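Local atomic coordinates of apical membrane antigen 1 (PDB entry 4APM), a protein that probably takes part in host-cell invasion by Babesia divergens, as a membrane-anchored surface antigen linked to the moving junction. Residues 51-56 / 346-351; 55-60 / 200-205; 124-129 / 211-216; 164-169 / 189-194; 312-317 / 328-333. All blocks are in the same frame, centred on the assembly; numbering follows the deposited sequence.

Contact 1 of 5, residues 51-56 / 346-351; sequences CPVMGK and TAVGSP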
# COMPACT_ATOMS: atom_id res chain seq x y z
N CYS A 51 -0.93 9.07 -1.81
CA CYS A 51 -0.95 7.86 -2.61
C CYS A 51 -2.38 7.33 -2.76
O CYS A 51 -3.15 7.31 -1.80
CB CYS A 51 -0.10 6.81 -1.95
SG CYS A 51 1.64 7.26 -1.80
N PRO A 52 -2.74 6.89 -3.98
CA PRO A 52 -3.94 6.08 -4.11
C PRO A 52 -3.70 4.73 -3.43
O PRO A 52 -2.54 4.34 -3.22
CB PRO A 52 -4.09 5.92 -5.63
CG PRO A 52 -2.69 6.19 -6.21
CD PRO A 52 -1.79 6.62 -5.09
N VAL A 53 -4.78 4.09 -2.98
CA VAL A 53 -4.70 2.82 -2.27
C VAL A 53 -5.38 1.72 -3.12
O VAL A 53 -6.60 1.73 -3.31
CB VAL A 53 -5.41 2.94 -0.89
CG1 VAL A 53 -5.28 1.66 -0.10
CG2 VAL A 53 -4.85 4.13 -0.09
N MET A 54 -4.60 0.81 -3.69
CA MET A 54 -5.17 -0.20 -4.58
C MET A 54 -5.98 -1.23 -3.78
O MET A 54 -5.61 -1.61 -2.66
CB MET A 54 -4.08 -0.92 -5.37
CG MET A 54 -3.33 -0.05 -6.34
SD MET A 54 -2.08 -0.99 -7.24
CE MET A 54 -3.05 -1.81 -8.52
N GLY A 55 -7.11 -1.66 -4.33
CA GLY A 55 -7.88 -2.70 -3.70
C GLY A 55 -8.68 -2.28 -2.47
O GLY A 55 -9.32 -3.11 -1.84
N LYS A 56 -8.65 -0.99 -2.12
CA LYS A 56 -9.46 -0.55 -0.99
C LYS A 56 -10.90 -0.43 -1.41
O LYS A 56 -11.23 0.37 -2.31
CB LYS A 56 -8.98 0.78 -0.41
CG LYS A 56 -9.91 1.38 0.64
CD LYS A 56 -9.21 2.49 1.42
CE LYS A 56 -10.19 3.33 2.22
NZ LYS A 56 -9.41 4.23 3.14
N THR A 346 3.03 -3.45 0.67
CA THR A 346 2.64 -2.31 1.49
C THR A 346 1.12 -2.12 1.48
O THR A 346 0.42 -2.66 0.59
CB THR A 346 3.33 -0.99 1.08
OG1 THR A 346 2.63 -0.41 -0.01
CG2 THR A 346 4.80 -1.18 0.67
N ALA A 347 0.62 -1.40 2.50
CA ALA A 347 -0.81 -1.15 2.64
C ALA A 347 -1.40 -0.31 1.49
O ALA A 347 -2.63 -0.29 1.32
CB ALA A 347 -1.11 -0.48 3.99
N VAL A 348 -0.58 0.43 0.73
CA VAL A 348 -1.20 1.23 -0.36
C VAL A 348 -1.18 0.52 -1.70
O VAL A 348 -1.99 0.83 -2.60
CB VAL A 348 -0.58 2.64 -0.53
CG1 VAL A 348 -0.71 3.46 0.74
CG2 VAL A 348 0.86 2.54 -0.96
N GLY A 349 -0.28 -0.46 -1.81
CA GLY A 349 0.06 -1.08 -3.08
C GLY A 349 -0.82 -2.27 -3.40
O GLY A 349 -1.59 -2.74 -2.57
N SER A 350 -0.68 -2.76 -4.61
CA SER A 350 -1.40 -3.94 -5.02
C SER A 350 -1.29 -5.11 -4.02
O SER A 350 -0.21 -5.39 -3.49
CB SER A 350 -0.91 -4.41 -6.39
OG SER A 350 -1.81 -5.43 -6.82
N PRO A 351 -2.40 -5.78 -3.76
CA PRO A 351 -2.39 -7.06 -3.01
C PRO A 351 -1.95 -8.31 -3.81
O PRO A 351 -1.90 -9.42 -3.24
CB PRO A 351 -3.87 -7.22 -2.62
CG PRO A 351 -4.63 -6.56 -3.75
CD PRO A 351 -3.78 -5.35 -4.12
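The side chain of Met54 lies over one face of the flat peptide group joining Gly349 to Ser350. Its CB stands 4.0 Å from Gly349 C, and SD comes to 3.5 Å from Ser350 N. Gly349 O of this peptide accepts a hydrogen bond from Lys195 NZ. A second flat group, the peptide led by Val348 C=O, receives Met54 N: N to Val348 O measures 2.8 Å with 161° at the hydrogen, the donor tilted 28° from the carbonyl plane. The same oxygen also meets Val53 CA at 3.4 Å in a CA-H...O contact, giving it a second, weaker partner from the strand.

A bend at SD (chi3 80°) places Met54 CE 4.0 Å from Ser350 CB. Ser350 OG is bound to Asp355. On the other flank, Val53 CG1 sits 3.6 Å from Ala347 O, and Val348 CG1 fills in against Val53 CG2 and Cys51 CB. Gly55 is the third residue of a type II turn from Val53 to Lys56, and its positive phi suits glycine.

Lys195 ties the two segments together, since its NZ binds Met54 O as well as Ala347 O and Gly349 O. By analogy with other AMA1 structures, this buried contact probably joins domain I to domain II. Cys51 is held to Cys217 by a disulfide, strand 53-54 lies beside strand 202-205, and helix 249-257 packs on Val53, Ala347 and Pro351.

Contact 2 of 5, residues 55-60 / 200-205; sequences GKVINL and AHLYYG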
# COMPACT_ATOMS: atom_id res chain seq x y z
N GLY A 55 -7.11 -1.66 -4.33
CA GLY A 55 -7.88 -2.70 -3.70
C GLY A 55 -8.68 -2.28 -2.47
O GLY A 55 -9.32 -3.11 -1.84
N LYS A 56 -8.65 -0.99 -2.12
CA LYS A 56 -9.46 -0.55 -0.99
C LYS A 56 -10.90 -0.43 -1.41
O LYS A 56 -11.23 0.37 -2.31
CB LYS A 56 -8.98 0.78 -0.41
CG LYS A 56 -9.91 1.38 0.64
CD LYS A 56 -9.21 2.49 1.42
CE LYS A 56 -10.19 3.33 2.22
NZ LYS A 56 -9.41 4.23 3.14
N VAL A 57 -11.76 -1.24 -0.80
CA VAL A 57 -13.19 -1.10 -0.93
C VAL A 57 -13.78 -0.85 0.45
O VAL A 57 -13.16 -1.14 1.48
CB VAL A 57 -13.87 -2.35 -1.56
CG1 VAL A 57 -13.31 -2.66 -2.94
CG2 VAL A 57 -13.82 -3.57 -0.65
N ILE A 58 -15.00 -0.33 0.47
CA ILE A 58 -15.72 -0.20 1.71
C ILE A 58 -16.87 -1.20 1.70
O ILE A 58 -17.71 -1.14 0.81
CB ILE A 58 -16.26 1.23 1.92
CG1 ILE A 58 -15.15 2.28 1.64
CG2 ILE A 58 -16.85 1.38 3.31
CD1 ILE A 58 -13.94 2.22 2.58
N ASN A 59 -16.85 -2.13 2.65
CA ASN A 59 -17.96 -3.09 2.85
C ASN A 59 -19.16 -2.42 3.55
O ASN A 59 -19.02 -1.80 4.61
CB ASN A 59 -17.50 -4.29 3.68
CG ASN A 59 -16.51 -5.17 2.95
OD1 ASN A 59 -16.48 -5.21 1.71
ND2 ASN A 59 -15.68 -5.89 3.72
N LEU A 60 -20.35 -2.57 2.98
CA LEU A 60 -21.52 -1.87 3.50
C LEU A 60 -22.49 -2.81 4.24
O LEU A 60 -22.64 -3.98 3.86
CB LEU A 60 -22.23 -1.09 2.40
CG LEU A 60 -21.35 -0.04 1.71
CD1 LEU A 60 -22.17 0.74 0.68
CD2 LEU A 60 -20.73 0.91 2.74
N ALA A 200 -8.56 -5.49 -7.00
CA ALA A 200 -7.22 -4.94 -6.91
C ALA A 200 -7.08 -3.76 -7.87
O ALA A 200 -6.15 -2.99 -7.79
CB ALA A 200 -6.19 -6.00 -7.24
N HIS A 201 -8.05 -3.62 -8.76
CA HIS A 201 -7.94 -2.70 -9.89
C HIS A 201 -8.63 -1.41 -9.54
O HIS A 201 -8.66 -0.47 -10.33
CB HIS A 201 -8.58 -3.34 -11.16
CG HIS A 201 -10.04 -3.78 -10.96
ND1 HIS A 201 -10.37 -4.90 -10.28
CD2 HIS A 201 -11.25 -3.19 -11.35
CE1 HIS A 201 -11.73 -5.02 -10.24
NE2 HIS A 201 -12.26 -3.97 -10.89
N LEU A 202 -9.21 -1.36 -8.34
CA LEU A 202 -9.80 -0.14 -7.79
C LEU A 202 -8.76 0.66 -7.02
O LEU A 202 -7.90 0.10 -6.31
CB LEU A 202 -10.99 -0.49 -6.89
CG LEU A 202 -12.41 -0.53 -7.46
CD1 LEU A 202 -12.51 -1.10 -8.87
CD2 LEU A 202 -13.39 -1.23 -6.53
N TYR A 203 -8.83 1.99 -7.16
CA TYR A 203 -7.94 2.91 -6.44
C TYR A 203 -8.78 3.89 -5.65
O TYR A 203 -9.47 4.72 -6.23
CB TYR A 203 -7.11 3.71 -7.43
CG TYR A 203 -6.17 2.90 -8.27
CD1 TYR A 203 -6.64 2.12 -9.33
CD2 TYR A 203 -4.81 2.95 -8.03
CE1 TYR A 203 -5.79 1.38 -10.08
CE2 TYR A 203 -3.93 2.25 -8.80
CZ TYR A 203 -4.43 1.46 -9.83
OH TYR A 203 -3.55 0.74 -10.58
N TYR A 204 -8.72 3.79 -4.33
CA TYR A 204 -9.35 4.78 -3.44
C TYR A 204 -8.34 5.88 -3.14
O TYR A 204 -7.19 5.61 -2.78
CB TYR A 204 -9.77 4.11 -2.13
CG TYR A 204 -10.60 4.98 -1.19
CD1 TYR A 204 -10.00 5.92 -0.35
CD2 TYR A 204 -11.98 4.82 -1.12
CE1 TYR A 204 -10.77 6.69 0.52
CE2 TYR A 204 -12.76 5.61 -0.27
CZ TYR A 204 -12.15 6.54 0.55
OH TYR A 204 -12.89 7.30 1.39
N GLY A 205 -8.74 7.13 -3.25
CA GLY A 205 -7.81 8.19 -2.90
C GLY A 205 -8.49 9.50 -2.63
O GLY A 205 -9.72 9.61 -2.70
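Gly55 opens the contact by giving its N-H to Leu202 O, 2.8 Å from Gly55 N with 156° at the hydrogen. It does so where the chain turns from one antiparallel sheet of the AMA1 fold into another: strand 53-54 edges the sheet of strand 202-205, whereas strand 56-60 pairs with strand 191-195. The axes of strands 56-60 and 202-205 run at 80° to each other and approach to 6.6 Å, so they pack as a near-orthogonal corner instead of pairing in one sheet.

Lys56 comes next and lays its whole side chain across Tyr204. With CG anti to the backbone N (chi1 172°) and the chain extended beyond it, the lysine starts with CB 3.8 Å from Tyr204 CB and then climbs over the ring. CE stands over the centre of one face, 3.6 Å above the plane, in a CH-pi contact. NZ passes farther out, 4.3 Å from the Tyr204 ring centroid, making an off-centre cation-pi interaction. The ammonium is also gripped by Gln167 OE1 and by the carbonyl oxygens of Ile29 and Tyr30, which would compensate its burial; the ring therefore supplements a largely hydrogen-bonded site.

Val57 points away from strand 202-205 at CB, yet its CG1 still meets Leu202 CD2 at 3.9 Å.

Contact 3 of 5, residues 124-129 / 211-216; sequences NDVANC and KKWEEN. With ACT (acetate ion), chain C.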
# COMPACT_ATOMS: atom_id res chain seq x y z
N ASN A 124 -1.94 10.58 -15.83
CA ASN A 124 -2.55 9.27 -15.99
C ASN A 124 -3.97 9.25 -15.47
O ASN A 124 -4.44 10.26 -14.91
CB ASN A 124 -1.71 8.13 -15.41
CG ASN A 124 -1.35 8.34 -13.95
OD1 ASN A 124 -2.19 8.74 -13.13
ND2 ASN A 124 -0.10 8.00 -13.60
N ASP A 125 -4.67 8.15 -15.68
CA ASP A 125 -6.08 8.07 -15.33
C ASP A 125 -6.37 8.28 -13.82
O ASP A 125 -7.30 9.02 -13.44
CB ASP A 125 -6.68 6.77 -15.82
CG ASP A 125 -6.59 6.62 -17.35
OD1 ASP A 125 -6.62 7.65 -18.07
OD2 ASP A 125 -6.44 5.48 -17.83
N VAL A 126 -5.57 7.65 -12.98
CA VAL A 126 -5.72 7.81 -11.56
C VAL A 126 -5.48 9.27 -11.17
O VAL A 126 -6.28 9.86 -10.46
CB VAL A 126 -4.79 6.86 -10.76
CG1 VAL A 126 -4.75 7.26 -9.29
CG2 VAL A 126 -5.24 5.40 -10.95
N ALA A 127 -4.43 9.88 -11.72
CA ALA A 127 -4.18 11.31 -11.46
C ALA A 127 -5.32 12.19 -12.00
O ALA A 127 -5.79 13.09 -11.32
CB ALA A 127 -2.85 11.74 -12.05
N ASN A 128 -5.84 11.89 -13.18
CA ASN A 128 -6.93 12.68 -13.70
C ASN A 128 -8.16 12.62 -12.78
O ASN A 128 -8.81 13.65 -12.53
CB ASN A 128 -7.29 12.24 -15.13
CG ASN A 128 -6.22 12.59 -16.12
OD1 ASN A 128 -5.23 13.27 -15.78
ND2 ASN A 128 -6.40 12.12 -17.38
N CYS A 129 -8.45 11.43 -12.27
CA CYS A 129 -9.58 11.21 -11.42
C CYS A 129 -9.43 12.03 -10.12
O CYS A 129 -10.38 12.68 -9.67
CB CYS A 129 -9.75 9.70 -11.16
SG CYS A 129 -11.29 9.24 -10.32
N LYS A 211 0.55 13.61 -8.62
CA LYS A 211 0.54 13.38 -10.07
C LYS A 211 1.54 12.27 -10.41
O LYS A 211 1.37 11.54 -11.41
CB LYS A 211 0.94 14.63 -10.87
CG LYS A 211 0.49 15.99 -10.35
CD LYS A 211 -1.01 16.09 -10.25
CE LYS A 211 -1.61 16.95 -11.35
NZ LYS A 211 -3.04 17.18 -10.99
N LYS A 212 2.60 12.19 -9.63
CA LYS A 212 3.63 11.21 -9.86
C LYS A 212 3.49 10.04 -8.88
O LYS A 212 4.48 9.39 -8.53
CB LYS A 212 5.01 11.85 -9.81
CG LYS A 212 5.25 12.81 -10.97
CD LYS A 212 6.12 14.00 -10.57
CE LYS A 212 7.61 13.70 -10.73
NZ LYS A 212 8.48 14.89 -10.43
N TRP A 213 2.25 9.74 -8.47
CA TRP A 213 1.99 8.62 -7.56
C TRP A 213 2.74 7.36 -7.95
O TRP A 213 3.36 6.71 -7.11
CB TRP A 213 0.49 8.35 -7.42
CG TRP A 213 -0.19 7.92 -8.70
CD1 TRP A 213 -0.79 8.72 -9.65
CD2 TRP A 213 -0.46 6.54 -9.14
NE1 TRP A 213 -1.34 7.97 -10.65
CE2 TRP A 213 -1.18 6.65 -10.39
CE3 TRP A 213 -0.17 5.28 -8.63
CZ2 TRP A 213 -1.57 5.53 -11.11
CZ3 TRP A 213 -0.52 4.16 -9.38
CH2 TRP A 213 -1.21 4.28 -10.60
N GLU A 214 2.79 7.08 -9.25
CA GLU A 214 3.38 5.85 -9.74
C GLU A 214 4.85 5.69 -9.46
O GLU A 214 5.32 4.59 -9.30
CB GLU A 214 3.13 5.68 -11.22
CG GLU A 214 2.03 4.70 -11.51
CD GLU A 214 2.20 4.04 -12.87
OE1 GLU A 214 2.02 4.74 -13.90
OE2 GLU A 214 2.54 2.83 -12.89
N GLU A 215 5.58 6.79 -9.38
CA GLU A 215 7.02 6.70 -9.09
C GLU A 215 7.33 7.01 -7.61
O GLU A 215 8.38 6.63 -7.10
CB GLU A 215 7.80 7.67 -10.00
CG GLU A 215 7.31 7.70 -11.45
CD GLU A 215 7.35 9.10 -12.05
OE1 GLU A 215 8.34 9.83 -11.82
OE2 GLU A 215 6.37 9.49 -12.72
N ASN A 216 6.42 7.73 -6.95
CA ASN A 216 6.70 8.28 -5.60
C ASN A 216 6.09 7.45 -4.46
O ASN A 216 6.38 7.68 -3.30
CB ASN A 216 6.18 9.73 -5.52
CG ASN A 216 7.09 10.72 -6.22
OD1 ASN A 216 8.26 10.44 -6.47
ND2 ASN A 216 6.57 11.91 -6.50
C ACT C . -3.64 3.83 -14.05
O ACT C . -2.58 3.15 -14.07
OXT ACT C . -3.66 5.09 -13.99
CH3 ACT C . -4.93 3.07 -14.13
O HOH W 1 -0.07 11.75 -13.91
O HOH W 2 1.93 8.59 -11.50
O HOH W 3 -3.79 14.57 -9.91
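Asn124 OD1 accepts two N-H groups at once, one capping its own helix and the other the indole N-H of Trp213. The capping bond runs from Ala127 N at 2.9 Å, nearly in line with the side-chain C=O. Trp213 NE1 lies 2.7 Å from Asn124 OD1, with a C=O...N angle of 107°, so the two donors reach the oxygen from well-separated directions. Chi1 of 54° turns Asn124 CG between backbone N and carbonyl carbon, where OD1 can cap Ala127 N. The amide meets the indole at its edge, the two planes 69° apart.

Val126 CG1 lies over one face of the indole, 3.6 Å above the plane and toward the rim; Glu214 CG and a water lie over the opposite face. That water accepts from Asn124 ND2 and Glu214 N and donates to Lys211 O, while another water links Asn124 N to Lys211 O. Pro52 adds packing against Trp213. An acetate, probably from the crystallisation liquor, receives a weak bond from Val126 N.

With two N-H groups on OD1 and water on ND2, the amide's orientation is well determined. The shared oxygen joins helix 125-134 to helix 213-216, and both N-H groups would be expected to polarise it.

Contact 4 of 5, residues 164-169 / 189-194; sequences TPMQYN and LCMEPM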
# COMPACT_ATOMS: atom_id res chain seq x y z
N THR A 164 -19.44 10.78 0.47
CA THR A 164 -19.06 10.89 1.89
C THR A 164 -17.64 10.41 2.10
O THR A 164 -17.21 9.47 1.44
CB THR A 164 -20.00 10.06 2.81
OG1 THR A 164 -19.46 10.03 4.13
CG2 THR A 164 -20.13 8.65 2.31
N PRO A 165 -16.91 11.02 3.06
CA PRO A 165 -15.60 10.48 3.38
C PRO A 165 -15.66 9.33 4.40
O PRO A 165 -14.61 8.78 4.75
CB PRO A 165 -14.87 11.68 3.97
CG PRO A 165 -15.96 12.46 4.66
CD PRO A 165 -17.21 12.24 3.85
N MET A 166 -16.86 8.97 4.85
CA MET A 166 -17.00 7.85 5.79
C MET A 166 -16.38 6.55 5.27
O MET A 166 -16.55 6.18 4.10
CB MET A 166 -18.46 7.63 6.17
CG MET A 166 -18.97 8.67 7.16
SD MET A 166 -20.61 8.29 7.85
CE MET A 166 -20.26 6.73 8.69
N GLN A 167 -15.68 5.85 6.14
CA GLN A 167 -14.96 4.66 5.72
C GLN A 167 -15.12 3.58 6.76
O GLN A 167 -15.15 2.41 6.43
CB GLN A 167 -13.48 4.98 5.51
CG GLN A 167 -13.27 6.04 4.43
CD GLN A 167 -11.95 6.76 4.56
OE1 GLN A 167 -10.88 6.17 4.39
NE2 GLN A 167 -12.02 8.07 4.83
N TYR A 168 -15.26 3.98 8.00
CA TYR A 168 -15.37 3.03 9.10
C TYR A 168 -16.41 3.48 10.12
O TYR A 168 -16.35 4.60 10.63
CB TYR A 168 -14.02 2.86 9.78
CG TYR A 168 -14.04 1.83 10.88
CD1 TYR A 168 -13.86 0.49 10.60
CD2 TYR A 168 -14.27 2.21 12.20
CE1 TYR A 168 -13.85 -0.45 11.60
CE2 TYR A 168 -14.30 1.28 13.21
CZ TYR A 168 -14.08 -0.04 12.91
OH TYR A 168 -14.08 -0.96 13.93
N ASN A 169 -17.35 2.60 10.43
CA ASN A 169 -18.40 2.91 11.40
C ASN A 169 -19.00 1.62 11.95
O ASN A 169 -19.69 0.90 11.23
CB ASN A 169 -19.47 3.80 10.76
CG ASN A 169 -20.49 4.33 11.77
OD1 ASN A 169 -20.23 4.37 12.97
ND2 ASN A 169 -21.66 4.71 11.29
N LEU A 189 -24.82 2.60 6.59
CA LEU A 189 -23.99 3.38 7.53
C LEU A 189 -23.14 2.51 8.44
O LEU A 189 -22.34 3.01 9.23
CB LEU A 189 -24.85 4.33 8.38
CG LEU A 189 -25.49 5.53 7.67
CD1 LEU A 189 -26.56 6.21 8.54
CD2 LEU A 189 -24.44 6.53 7.20
N CYS A 190 -23.35 1.20 8.35
CA CYS A 190 -22.51 0.25 9.06
C CYS A 190 -21.45 -0.24 8.09
O CYS A 190 -21.78 -0.87 7.09
CB CYS A 190 -23.34 -0.92 9.55
SG CYS A 190 -22.37 -2.24 10.31
N MET A 191 -20.20 0.11 8.34
CA MET A 191 -19.19 -0.06 7.29
C MET A 191 -17.78 -0.26 7.83
O MET A 191 -17.44 0.17 8.93
CB MET A 191 -19.24 1.12 6.30
CG MET A 191 -18.75 2.45 6.86
SD MET A 191 -18.92 3.83 5.71
CE MET A 191 -20.68 4.14 5.79
N GLU A 192 -16.97 -0.95 7.03
CA GLU A 192 -15.53 -0.97 7.23
C GLU A 192 -14.80 -1.13 5.92
O GLU A 192 -15.33 -1.76 5.00
CB GLU A 192 -15.13 -2.10 8.17
CG GLU A 192 -15.67 -3.47 7.78
CD GLU A 192 -15.30 -4.50 8.82
OE1 GLU A 192 -15.33 -4.17 10.02
OE2 GLU A 192 -14.91 -5.61 8.45
N PRO A 193 -13.55 -0.61 5.83
CA PRO A 193 -12.68 -0.83 4.66
C PRO A 193 -12.19 -2.26 4.58
O PRO A 193 -11.96 -2.89 5.61
CB PRO A 193 -11.48 0.09 4.93
CG PRO A 193 -11.89 0.96 6.10
CD PRO A 193 -12.89 0.17 6.88
N MET A 194 -11.99 -2.76 3.37
CA MET A 194 -11.15 -3.92 3.21
C MET A 194 -10.28 -3.90 1.96
O MET A 194 -10.55 -3.16 1.02
CB MET A 194 -11.92 -5.24 3.38
CG MET A 194 -12.83 -5.67 2.26
SD MET A 194 -13.10 -7.48 2.33
CE MET A 194 -11.90 -8.03 1.12
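Met191 and Met166 form the apolar centre, crossing at about a right angle beside a single antiparallel beta bridge. Met191 SD lies 3.9 Å from Met166 CB, and the two CE methyls are likewise 3.9 Å apart, Met166 CE to Met191 CE. Met191 gets there with CG between its backbone N and carbonyl carbon (chi1 70°) and a bend at chi3. Leu189 CD2 extends the patch toward the surface at Met166 SD, while Ile58 and Leu60 of strand 56-60 also pack on Met191.

Farther out, Pro193 CD meets the edge of the Tyr168 ring, 3.9 Å from Tyr168 CD1. Gln167 O fits closely against the same proline, at 3.2 Å from Pro193 CD. The side chain of Gln167 is held by Pro165 O and Asp32 O through NE2, and by Lys56 through OE1.

The bridge itself pairs Asn169 with Met191 as a hydrogen-bonded pair: Asn169 N to Met191 O is 2.9 Å and the return bond, Met191 N to Asn169 O, is 3.0 Å. It attaches the loop after strand 158-161 to the beginning of strand 191-195. At the polar edge Asn169 ND2 reaches back to Leu189 O at 2.8 Å, a weak bond bent to 127° at the hydrogen.

Contact 5 of 5, residues 312-317 / 328-333; sequences VGMNWA and VIEETP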
# COMPACT_ATOMS: atom_id res chain seq x y z
N VAL A 312 1.32 6.76 10.05
CA VAL A 312 2.04 5.86 10.95
C VAL A 312 1.14 4.69 11.28
O VAL A 312 -0.02 4.87 11.59
CB VAL A 312 2.44 6.56 12.27
CG1 VAL A 312 3.01 5.56 13.26
CG2 VAL A 312 3.45 7.67 11.99
N GLY A 313 1.68 3.48 11.14
CA GLY A 313 0.91 2.25 11.31
C GLY A 313 1.66 1.02 10.82
O GLY A 313 2.82 1.10 10.41
N MET A 314 1.04 -0.14 10.92
CA MET A 314 1.69 -1.32 10.36
C MET A 314 1.43 -1.39 8.87
O MET A 314 0.51 -2.09 8.44
CB MET A 314 1.18 -2.57 11.04
CG MET A 314 1.17 -2.44 12.54
SD MET A 314 0.83 -4.02 13.32
CE MET A 314 0.59 -3.48 15.01
N ASN A 315 2.30 -0.74 8.10
CA ASN A 315 2.04 -0.42 6.68
C ASN A 315 2.70 -1.34 5.64
O ASN A 315 2.59 -1.08 4.44
CB ASN A 315 2.47 1.03 6.38
CG ASN A 315 1.70 2.05 7.22
OD1 ASN A 315 0.55 1.82 7.60
ND2 ASN A 315 2.33 3.22 7.46
N TRP A 316 3.46 -2.33 6.09
CA TRP A 316 4.33 -3.13 5.22
C TRP A 316 4.29 -4.54 5.73
O TRP A 316 4.07 -4.77 6.94
CB TRP A 316 5.79 -2.64 5.26
CG TRP A 316 5.99 -1.13 5.26
CD1 TRP A 316 6.28 -0.32 4.16
CD2 TRP A 316 6.01 -0.22 6.42
NE1 TRP A 316 6.44 1.01 4.55
CE2 TRP A 316 6.28 1.12 5.89
CE3 TRP A 316 5.78 -0.37 7.78
CZ2 TRP A 316 6.37 2.23 6.71
CZ3 TRP A 316 5.88 0.77 8.61
CH2 TRP A 316 6.18 2.04 8.08
N ALA A 317 4.43 -5.49 4.82
CA ALA A 317 4.45 -6.92 5.18
C ALA A 317 5.38 -7.70 4.25
O ALA A 317 5.57 -7.32 3.09
CB ALA A 317 3.04 -7.51 5.14
N VAL A 328 3.82 -9.08 9.36
CA VAL A 328 3.54 -7.66 9.32
C VAL A 328 4.43 -6.85 10.26
O VAL A 328 4.81 -7.32 11.33
CB VAL A 328 2.04 -7.29 9.22
CG1 VAL A 328 1.13 -8.51 9.16
CG2 VAL A 328 1.60 -6.22 10.21
N ILE A 329 4.93 -5.73 9.73
CA ILE A 329 5.93 -4.92 10.41
C ILE A 329 5.49 -3.47 10.58
O ILE A 329 4.62 -2.99 9.87
CB ILE A 329 7.30 -4.96 9.70
CG1 ILE A 329 7.19 -4.40 8.27
CG2 ILE A 329 7.91 -6.37 9.77
CD1 ILE A 329 8.52 -4.22 7.55
N GLU A 330 6.09 -2.78 11.53
CA GLU A 330 5.66 -1.44 11.84
C GLU A 330 6.79 -0.43 11.86
O GLU A 330 6.55 0.74 12.13
CB GLU A 330 4.88 -1.41 13.15
CG GLU A 330 5.72 -1.59 14.42
CD GLU A 330 4.85 -1.82 15.64
OE1 GLU A 330 3.68 -1.37 15.65
OE2 GLU A 330 5.31 -2.50 16.56
N GLU A 331 8.00 -0.87 11.55
CA GLU A 331 9.13 0.04 11.41
C GLU A 331 9.30 0.38 9.94
O GLU A 331 9.06 -0.47 9.06
CB GLU A 331 10.41 -0.60 11.96
CG GLU A 331 10.36 -0.97 13.44
CD GLU A 331 11.56 -1.82 13.88
OE1 GLU A 331 12.64 -1.74 13.23
OE2 GLU A 331 11.42 -2.57 14.88
N THR A 332 9.78 1.58 9.68
CA THR A 332 9.94 2.06 8.32
C THR A 332 11.11 1.33 7.66
O THR A 332 12.20 1.33 8.19
CB THR A 332 10.17 3.58 8.29
OG1 THR A 332 9.03 4.24 8.84
CG2 THR A 332 10.37 4.07 6.87
N PRO A 333 10.87 0.65 6.53
CA PRO A 333 12.02 0.00 5.89
C PRO A 333 12.90 1.03 5.19
O PRO A 333 12.39 2.06 4.70
CB PRO A 333 11.37 -0.91 4.84
CG PRO A 333 9.93 -1.01 5.22
CD PRO A 333 9.60 0.28 5.90
O HOH W 4 4.58 2.96 11.09
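Trp316 packs its indole against the chain from Ile329 to Pro333, which wraps one face and an edge. Pro333 CD lies over the five-membered ring, 3.5 Å from its centroid and 13° off the normal. Thr332 CA takes the six-membered ring, 4.2 Å from that centroid, and Glu331 O lies over the same face, by CZ3 and CE3. Ile329 O approaches the edge in the ring plane, while Asn315 CB covers the opposite face. Trp316 CG, anti to the carbonyl carbon (chi1 -42°), stands 3.9 Å from Pro333 CD.

Around this shell Ile329 N donates to Trp316 O at 3.1 Å, almost straight at 176°, at the open end of the hairpin of strands 316-320 and 325-329. Ala317 and Val328 form the neighbouring non-hydrogen-bonded pair. Met314 CB meets Val328 CG2 at 3.8 Å, and its chain runs alongside Glu330. A water bridges the flanking loops, accepting from Gly313 N at 2.9 Å and donating to Glu330 O.

Two further partners touch the indole: Phe19 O accepts from NE1 and Phe227 meets the ring edge-to-face. Pro333 CD, on an amide nitrogen, and Thr332 CA should carry slightly positive hydrogens, so both CH-pi contacts probably have an electrostatic component.

How the contacts relate
Contacts 1 and 2 share Gly55 and Lys56, and Val53 N to Tyr204 O at 2.9 Å probably bonds them; their centres are 8 Å apart. Lys56 NZ then joins both to contact 4 through Gln167 OE1 at 2.7 Å. Contact 3 packs against this group through Pro52, whose CG is 3.6 Å from Trp213 CE3, and through Tyr203, whose CG is 3.8 Å from Val126 CG2. Contact 5 joins contact 1 through Ala347 N to Asn315 O at 2.8 Å, probably a hydrogen bond, and otherwise stays apart from contacts 2, 3 and 4. The calcium ion lies about 11 Å from the Lys211 side chain of contact 3.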